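Local coordinates for protein alternansucrase (Leuconostoc mesenteroides, PDB 6HVG) that belongs to the glycoside hydrolase family 70 enzymes, large multidomain proteins built round a TIM-barrel-type catalytic domain, and carries a bound calcium ion, at residues Ala451-Phe456 against Asp503-Phe508; Trp515-Glu520 against Ile1253-Ala1258. All blocks are in the same frame, centred on the assembly; numbering follows the deposited sequence.

Contact 1: residues Ala451-Phe456 against Asp503-Phe508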
ATOM      1  N   ALA A 451      20.615  21.927 -23.299  1.00 44.66           N
ATOM      2  CA  ALA A 451      20.796  21.073 -24.469  1.00 45.57           C
ATOM      3  C   ALA A 451      19.565  20.208 -24.707  1.00 47.93           C
ATOM      4  O   ALA A 451      19.193  19.944 -25.862  1.00 48.89           O
ATOM      5  CB  ALA A 451      22.032  20.206 -24.323  1.00 44.43           C
ATOM      6  N   ASN A 452      18.943  19.757 -23.619  1.00 47.70           N
ATOM      7  CA  ASN A 452      17.744  18.926 -23.735  1.00 48.63           C
ATOM      8  C   ASN A 452      16.556  19.734 -24.255  1.00 51.79           C
ATOM      9  O   ASN A 452      15.818  19.260 -25.117  1.00 62.03           O
ATOM     10  CB  ASN A 452      17.398  18.260 -22.405  1.00 45.30           C
ATOM     11  CG  ASN A 452      18.362  17.148 -22.035  1.00 42.98           C
ATOM     12  OD1 ASN A 452      19.082  16.632 -22.871  1.00 43.98           O
ATOM     13  ND2 ASN A 452      18.356  16.761 -20.780  1.00 41.81           N
ATOM     14  N   TYR A 453      16.389  20.949 -23.745  1.00 50.40           N
ATOM     15  CA  TYR A 453      15.363  21.855 -24.233  1.00 49.15           C
ATOM     16  C   TYR A 453      15.516  22.069 -25.729  1.00 52.32           C
ATOM     17  O   TYR A 453      14.550  21.956 -26.459  1.00 53.13           O
ATOM     18  CB  TYR A 453      15.441  23.201 -23.513  1.00 47.01           C
ATOM     19  CG  TYR A 453      14.703  24.335 -24.200  1.00 45.64           C
ATOM     20  CD1 TYR A 453      13.350  24.553 -23.979  1.00 45.95           C
ATOM     21  CD2 TYR A 453      15.356  25.192 -25.051  1.00 46.98           C
ATOM     22  CE1 TYR A 453      12.677  25.599 -24.595  1.00 46.88           C
ATOM     23  CE2 TYR A 453      14.696  26.243 -25.681  1.00 48.81           C
ATOM     24  CZ  TYR A 453      13.362  26.450 -25.447  1.00 47.99           C
ATOM     25  OH  TYR A 453      12.741  27.493 -26.089  1.00 47.25           O
ATOM     26  N   LEU A 454      16.732  22.372 -26.177  1.00 54.15           N
ATOM     27  CA  LEU A 454      17.002  22.637 -27.587  1.00 53.95           C
ATOM     28  C   LEU A 454      16.679  21.444 -28.456  1.00 53.52           C
ATOM     29  O   LEU A 454      16.001  21.599 -29.475  1.00 58.58           O
ATOM     30  CB  LEU A 454      18.465  23.027 -27.818  1.00 54.43           C
ATOM     31  CG  LEU A 454      18.868  24.354 -27.196  1.00 55.29           C
ATOM     32  CD1 LEU A 454      20.369  24.503 -27.279  1.00 57.46           C
ATOM     33  CD2 LEU A 454      18.196  25.548 -27.870  1.00 56.65           C
ATOM     34  N   ASN A 455      17.129  20.261 -28.044  1.00 52.67           N
ATOM     35  CA  ASN A 455      16.824  19.040 -28.785  1.00 51.32           C
ATOM     36  C   ASN A 455      15.312  18.732 -28.821  1.00 53.68           C
ATOM     37  O   ASN A 455      14.792  18.314 -29.846  1.00 55.54           O
ATOM     38  CB  ASN A 455      17.560  17.847 -28.193  1.00 48.78           C
ATOM     39  CG  ASN A 455      19.043  17.937 -28.371  1.00 48.21           C
ATOM     40  OD1 ASN A 455      19.544  18.779 -29.107  1.00 57.09           O
ATOM     41  ND2 ASN A 455      19.762  17.066 -27.708  1.00 46.76           N
ATOM     42  N   PHE A 456      14.614  18.934 -27.707  1.00 55.55           N
ATOM     43  CA  PHE A 456      13.179  18.678 -27.643  1.00 59.96           C
ATOM     44  C   PHE A 456      12.371  19.625 -28.555  1.00 61.04           C
ATOM     45  O   PHE A 456      11.520  19.174 -29.316  1.00 67.46           O
ATOM     46  CB  PHE A 456      12.703  18.791 -26.201  1.00 59.78           C
ATOM     47  CG  PHE A 456      11.249  18.496 -26.006  1.00 61.67           C
ATOM     48  CD1 PHE A 456      10.820  17.196 -25.828  1.00 64.05           C
ATOM     49  CD2 PHE A 456      10.319  19.523 -25.918  1.00 63.29           C
ATOM     50  CE1 PHE A 456       9.481  16.918 -25.604  1.00 64.35           C
ATOM     51  CE2 PHE A 456       8.977  19.254 -25.716  1.00 63.96           C
ATOM     52  CZ  PHE A 456       8.563  17.945 -25.579  1.00 64.61           C
ATOM     53  N   ASP A 503       1.693  23.685 -23.896  1.00 64.93           N
ATOM     54  CA  ASP A 503       1.687  22.218 -23.934  1.00 68.34           C
ATOM     55  C   ASP A 503       3.064  21.648 -24.259  1.00 65.33           C
ATOM     56  O   ASP A 503       3.429  20.591 -23.753  1.00 64.47           O
ATOM     57  CB  ASP A 503       0.643  21.709 -24.944  1.00 74.60           C
ATOM     58  CG  ASP A 503      -0.793  22.106 -24.562  1.00 80.32           C
ATOM     59  OD1 ASP A 503      -1.042  22.399 -23.360  1.00 81.01           O
ATOM     60  OD2 ASP A 503      -1.673  22.117 -25.464  1.00 83.33           O
ATOM     61  N   ALA A 504       3.815  22.341 -25.113  1.00 62.89           N
ATOM     62  CA  ALA A 504       5.201  21.955 -25.424  1.00 60.44           C
ATOM     63  C   ALA A 504       6.127  22.109 -24.205  1.00 57.52           C
ATOM     64  O   ALA A 504       6.911  21.220 -23.896  1.00 55.44           O
ATOM     65  CB  ALA A 504       5.717  22.772 -26.589  1.00 60.15           C
ATOM     66  N   ILE A 505       6.004  23.222 -23.496  1.00 54.29           N
ATOM     67  CA  ILE A 505       6.781  23.427 -22.279  1.00 54.86           C
ATOM     68  C   ILE A 505       6.415  22.404 -21.218  1.00 55.17           C
ATOM     69  O   ILE A 505       7.290  21.728 -20.684  1.00 57.52           O
ATOM     70  CB  ILE A 505       6.642  24.875 -21.740  1.00 53.85           C
ATOM     71  CG1 ILE A 505       7.257  25.870 -22.736  1.00 56.79           C
ATOM     72  CG2 ILE A 505       7.304  25.033 -20.382  1.00 53.00           C
ATOM     73  CD1 ILE A 505       8.717  25.635 -23.084  1.00 56.69           C
ATOM     74  N   ASP A 506       5.119  22.261 -20.954  1.00 58.54           N
ATOM     75  CA  ASP A 506       4.620  21.316 -19.947  1.00 59.58           C
ATOM     76  C   ASP A 506       5.168  19.911 -20.184  1.00 58.15           C
ATOM     77  O   ASP A 506       5.638  19.259 -19.245  1.00 55.63           O
ATOM     78  CB  ASP A 506       3.092  21.262 -19.948  1.00 65.28           C
ATOM     79  CG  ASP A 506       2.452  22.441 -19.230  1.00 72.77           C
ATOM     80  OD1 ASP A 506       3.102  23.064 -18.348  1.00 74.84           O
ATOM     81  OD2 ASP A 506       1.267  22.718 -19.533  1.00 77.60           O
ATOM     82  N   SER A 507       5.116  19.466 -21.442  1.00 57.96           N
ATOM     83  CA  SER A 507       5.617  18.153 -21.830  1.00 62.65           C
ATOM     84  C   SER A 507       7.115  18.010 -21.645  1.00 60.75           C
ATOM     85  O   SER A 507       7.590  16.973 -21.177  1.00 57.73           O
ATOM     86  CB  SER A 507       5.258  17.839 -23.292  1.00 64.96           C
ATOM     87  OG  SER A 507       3.885  17.558 -23.409  1.00 79.20           O
ATOM     88  N   PHE A 508       7.856  19.038 -22.056  1.00 61.99           N
ATOM     89  CA  PHE A 508       9.295  19.018 -21.934  1.00 58.38           C
ATOM     90  C   PHE A 508       9.720  18.952 -20.473  1.00 56.59           C
ATOM     91  O   PHE A 508      10.658  18.221 -20.119  1.00 56.28           O
ATOM     92  CB  PHE A 508       9.932  20.232 -22.583  1.00 57.23           C
ATOM     93  CG  PHE A 508      11.328  20.467 -22.111  1.00 53.28           C
ATOM     94  CD1 PHE A 508      12.329  19.556 -22.394  1.00 51.73           C
ATOM     95  CD2 PHE A 508      11.616  21.562 -21.327  1.00 53.39           C
ATOM     96  CE1 PHE A 508      13.601  19.756 -21.932  1.00 52.40           C
ATOM     97  CE2 PHE A 508      12.878  21.763 -20.854  1.00 53.33           C
ATOM     98  CZ  PHE A 508      13.875  20.861 -21.165  1.00 54.21           C
TER
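Phe456 and Phe508 reach toward each other from two helices whose segment axes come no nearer than 11.1 Å and run at 131° between their N-to-C directions. That spacing is bridged by rings. A chi1 of -178° sets CG of Phe456 anti to its backbone N, and the ring beyond it lies against CB of Phe508. This CB sits over one face of the Phe456 ring, 3.8 Å from its centroid, a CH-pi contact. The two rings themselves cross obliquely, with centroids 5.5 Å apart. Phe508 in turn extends to the backbone of the opposite helix, its CE1 lying 3.5 Å from Tyr453 N. Tyr453 completes the aromatic cluster by turning its edge to the face of Phe508, edge-to-face with planes at 74°, while its CE1 lies 4.2 Å from CD1 of Ile505 at the same rim.

The packing thins on the Asn452 and Ser507 sides, both partly exposed. Asn452 touches Phe508 through CB, at 4.1 Å from CE1, and its amide turns off to Gln512. Ser507 offers CB to CZ of Phe456, whereas its OG bonds back to Asp503 O within its own helix; no hydrogen bond crosses between the segments, so the evidence points to apolar and aromatic contact.

In the fold, this is a helix-helix crossing within the family 70 region, nearer antiparallel than parallel: helix 447-462 meets helix 499-511 through interdigitating aromatic side chains, helix 474-495 packs against Tyr453 through Ile484 and Ile488, and Phe508 continues onto Leu440 and Trp515 in the neighbouring loops.

Contact 2: residues Trp515-Glu520 against Ile1253-Ala1258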
ATOM      1  N   TRP A 515      12.466  17.544 -12.519  1.00 47.59           N
ATOM      2  CA  TRP A 515      11.108  18.054 -12.583  1.00 47.21           C
ATOM      3  C   TRP A 515      10.038  16.966 -12.669  1.00 48.49           C
ATOM      4  O   TRP A 515       8.904  17.213 -13.141  1.00 48.60           O
ATOM      5  CB  TRP A 515      10.994  19.012 -13.778  1.00 48.70           C
ATOM      6  CG  TRP A 515      11.944  20.175 -13.681  1.00 50.60           C
ATOM      7  CD1 TRP A 515      12.469  20.714 -12.534  1.00 50.73           C
ATOM      8  CD2 TRP A 515      12.484  20.938 -14.757  1.00 52.03           C
ATOM      9  NE1 TRP A 515      13.288  21.758 -12.835  1.00 48.75           N
ATOM     10  CE2 TRP A 515      13.305  21.929 -14.192  1.00 50.47           C
ATOM     11  CE3 TRP A 515      12.348  20.889 -16.144  1.00 55.54           C
ATOM     12  CZ2 TRP A 515      13.984  22.848 -14.953  1.00 49.86           C
ATOM     13  CZ3 TRP A 515      13.033  21.832 -16.911  1.00 52.15           C
ATOM     14  CH2 TRP A 515      13.840  22.784 -16.306  1.00 50.29           C
ATOM     15  N   ASN A 516      10.385  15.760 -12.216  1.00 48.07           N
ATOM     16  CA  ASN A 516       9.408  14.676 -12.147  1.00 48.02           C
ATOM     17  C   ASN A 516       9.677  13.732 -10.966  1.00 47.02           C
ATOM     18  O   ASN A 516      10.536  14.011 -10.128  1.00 51.30           O
ATOM     19  CB  ASN A 516       9.259  13.996 -13.523  1.00 47.06           C
ATOM     20  CG  ASN A 516      10.489  13.251 -13.961  1.00 49.64           C
ATOM     21  OD1 ASN A 516      11.295  12.786 -13.151  1.00 52.43           O
ATOM     22  ND2 ASN A 516      10.631  13.096 -15.267  1.00 50.98           N
ATOM     23  N   LYS A 517       8.949  12.632 -10.886  1.00 49.11           N
ATOM     24  CA  LYS A 517       9.022  11.735  -9.730  1.00 52.63           C
ATOM     25  C   LYS A 517      10.318  10.941  -9.585  1.00 52.57           C
ATOM     26  O   LYS A 517      10.568  10.335  -8.533  1.00 58.06           O
ATOM     27  CB  LYS A 517       7.855  10.731  -9.764  1.00 57.42           C
ATOM     28  CG  LYS A 517       8.067   9.532 -10.689  1.00 60.29           C
ATOM     29  CD  LYS A 517       6.838   8.637 -10.736  1.00 63.07           C
ATOM     30  CE  LYS A 517       7.060   7.437 -11.642  1.00 64.82           C
ATOM     31  NZ  LYS A 517       5.759   6.889 -12.127  1.00 65.53           N
ATOM     32  N   GLN A 518      11.137  10.919 -10.629  1.00 53.39           N
ATOM     33  CA  GLN A 518      12.423  10.219 -10.588  1.00 53.94           C
ATOM     34  C   GLN A 518      13.334  10.747  -9.480  1.00 53.67           C
ATOM     35  O   GLN A 518      14.114  10.002  -8.885  1.00 54.13           O
ATOM     36  CB  GLN A 518      13.108  10.321 -11.935  1.00 58.69           C
ATOM     37  CG  GLN A 518      12.342   9.626 -13.045  1.00 66.35           C
ATOM     38  CD  GLN A 518      13.072   9.621 -14.367  1.00 79.98           C
ATOM     39  OE1 GLN A 518      14.149  10.215 -14.521  1.00 86.47           O
ATOM     40  NE2 GLN A 518      12.462   8.974 -15.348  1.00 89.10           N
ATOM     41  N   THR A 519      13.196  12.033  -9.176  1.00 53.00           N
ATOM     42  CA  THR A 519      13.910  12.629  -8.058  1.00 51.45           C
ATOM     43  C   THR A 519      13.098  12.653  -6.776  1.00 49.40           C
ATOM     44  O   THR A 519      13.490  13.310  -5.833  1.00 47.95           O
ATOM     45  CB  THR A 519      14.367  14.055  -8.415  1.00 51.04           C
ATOM     46  OG1 THR A 519      13.262  14.823  -8.917  1.00 51.17           O
ATOM     47  CG2 THR A 519      15.457  13.979  -9.459  1.00 50.58           C
ATOM     48  N   GLU A 520      11.960  11.959  -6.764  1.00 48.52           N
ATOM     49  CA  GLU A 520      11.102  11.891  -5.575  1.00 50.56           C
ATOM     50  C   GLU A 520      11.177  10.537  -4.854  1.00 50.42           C
ATOM     51  O   GLU A 520      10.535  10.355  -3.834  1.00 51.03           O
ATOM     52  CB  GLU A 520       9.644  12.230  -5.926  1.00 48.66           C
ATOM     53  CG  GLU A 520       9.457  13.673  -6.348  1.00 48.25           C
ATOM     54  CD  GLU A 520       8.022  14.043  -6.590  1.00 47.97           C
ATOM     55  OE1 GLU A 520       7.182  13.144  -6.622  1.00 45.09           O
ATOM     56  OE2 GLU A 520       7.732  15.242  -6.778  1.00 52.35           O
ATOM     57  N   ILE A1253       3.646  12.226  -2.458  1.00 43.72           N
ATOM     58  CA  ILE A1253       4.478  12.835  -3.474  1.00 42.69           C
ATOM     59  C   ILE A1253       3.648  13.233  -4.698  1.00 45.13           C
ATOM     60  O   ILE A1253       2.809  12.465  -5.152  1.00 46.97           O
ATOM     61  CB  ILE A1253       5.650  11.928  -3.897  1.00 41.70           C
ATOM     62  CG1 ILE A1253       5.168  10.595  -4.451  1.00 43.65           C
ATOM     63  CG2 ILE A1253       6.605  11.729  -2.750  1.00 40.50           C
ATOM     64  CD1 ILE A1253       6.283   9.681  -4.903  1.00 44.42           C
ATOM     65  N   LEU A1254       3.892  14.438  -5.211  1.00 44.91           N
ATOM     66  CA  LEU A1254       3.081  15.008  -6.286  1.00 48.08           C
ATOM     67  C   LEU A1254       3.701  14.941  -7.674  1.00 47.80           C
ATOM     68  O   LEU A1254       3.149  15.527  -8.615  1.00 44.97           O
ATOM     69  CB  LEU A1254       2.728  16.469  -5.961  1.00 48.60           C
ATOM     70  CG  LEU A1254       1.954  16.691  -4.656  1.00 49.34           C
ATOM     71  CD1 LEU A1254       1.460  18.117  -4.559  1.00 50.58           C
ATOM     72  CD2 LEU A1254       0.766  15.765  -4.544  1.00 48.84           C
ATOM     73  N   HIS A1255       4.823  14.228  -7.804  1.00 47.14           N
ATOM     74  CA  HIS A1255       5.461  13.970  -9.113  1.00 52.73           C
ATOM     75  C   HIS A1255       5.983  15.241  -9.818  1.00 50.49           C
ATOM     76  O   HIS A1255       6.013  15.334 -11.050  1.00 50.51           O
ATOM     77  CB  HIS A1255       4.489  13.224 -10.048  1.00 54.90           C
ATOM     78  CG  HIS A1255       4.091  11.873  -9.557  1.00 54.19           C
ATOM     79  ND1 HIS A1255       3.407  10.974 -10.345  1.00 56.26           N
ATOM     80  CD2 HIS A1255       4.298  11.261  -8.371  1.00 53.29           C
ATOM     81  CE1 HIS A1255       3.195   9.869  -9.655  1.00 56.29           C
ATOM     82  NE2 HIS A1255       3.733  10.014  -8.458  1.00 56.69           N
ATOM     83  N   ARG A1256       6.379  16.218  -9.028  1.00 46.76           N
ATOM     84  CA  ARG A1256       6.768  17.509  -9.570  1.00 49.12           C
ATOM     85  C   ARG A1256       8.287  17.683  -9.671  1.00 50.79           C
ATOM     86  O   ARG A1256       8.763  18.418 -10.549  1.00 50.77           O
ATOM     87  CB  ARG A1256       6.149  18.628  -8.736  1.00 47.77           C
ATOM     88  CG  ARG A1256       4.713  18.853  -9.140  1.00 48.11           C
ATOM     89  CD  ARG A1256       3.964  19.782  -8.214  1.00 47.88           C
ATOM     90  NE  ARG A1256       2.600  19.940  -8.701  1.00 51.09           N
ATOM     91  CZ  ARG A1256       1.602  20.486  -8.017  1.00 53.39           C
ATOM     92  NH1 ARG A1256       1.792  20.938  -6.792  1.00 54.52           N
ATOM     93  NH2 ARG A1256       0.402  20.585  -8.564  1.00 55.15           N
ATOM     94  N   GLY A1257       9.018  17.033  -8.767  1.00 45.59           N
ATOM     95  CA  GLY A1257      10.456  16.991  -8.833  1.00 46.47           C
ATOM     96  C   GLY A1257      11.112  17.650  -7.635  1.00 48.50           C
ATOM     97  O   GLY A1257      10.513  18.508  -6.974  1.00 49.39           O
ATOM     98  N   ALA A1258      12.347  17.241  -7.357  1.00 47.71           N
ATOM     99  CA  ALA A1258      13.097  17.809  -6.255  1.00 48.87           C
ATOM    100  C   ALA A1258      13.441  19.280  -6.489  1.00 49.63           C
ATOM    101  O   ALA A1258      13.581  20.050  -5.533  1.00 45.11           O
ATOM    102  CB  ALA A1258      14.367  17.015  -6.034  1.00 50.83           C
TER
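The backbones of Trp515-Glu520 and Ile1253-Ala1258 run close without forming a strand pair; Gly1257, with a positive phi of 117°, has its CA 4.0 Å from CA of Trp515. Glu520 grips the second loop through both carboxylate oxygens. Its OE1 takes His1255 N at 2.9 Å on the syn lone pair, while OE2 accepts Arg1256 N at 2.8 Å and Gly1257 N at 3.0 Å, both from one face and about 40° out of the carboxylate plane. The His1255 and Arg1256 bonds are bent, the Gly1257 bond nearly straight. OE2 also bonds Tyr1192 OH. Three successive amides thus converge on one buried carboxylate, which would probably favour its ionised form.

A second anchor is Thr519, whose OG1 accepts Ala1258 N at 3.0 Å and 167°, and which also bonds Ala513 O. Lys517 runs alongside His1255, pointing the same way; its CD lies over the ring centre, 4.0 Å from the centroid, as a CH-pi contact. On the Asn516 side, OD1 accepts Gln518 N in an Asx turn, and ND2 bonds Lys510 O on helix 499-511.

Two segments far apart in sequence thus meet beside the six-stranded antiparallel sheet, where strands 534-537 and 1248-1252 are neighbours and Ile1253 bonds Gly533 through the backbone; Arg1256 bonds Val1193 and Asn1195 on strand 1190-1197, Arg1174 of strand 1166-1175 bonds Glu520 O, and Trp515 leans on helix 499-511.

How the contacts relate
Contacts 1 and 2 have centres about 17 Å apart and touch where CE2 of Phe508 lies 3.9 Å from CZ3 of Trp515. Helix 499-511 supplies one side of contact 1, and the loop after it supplies one side of contact 2. Both are partly buried, but contact 1 is the more peripheral, its centre about 34 Å from the chain centre against about 19 Å for contact 2. Their chemistry differs with place: contact 1 joins helices through aromatic surfaces without a hydrogen bond across, whereas contact 2 fixes irregular loops beside a sheet through side-chain acceptors and backbone amides. Contact 1 spans 47 residues between its closest ends, contact 2 733.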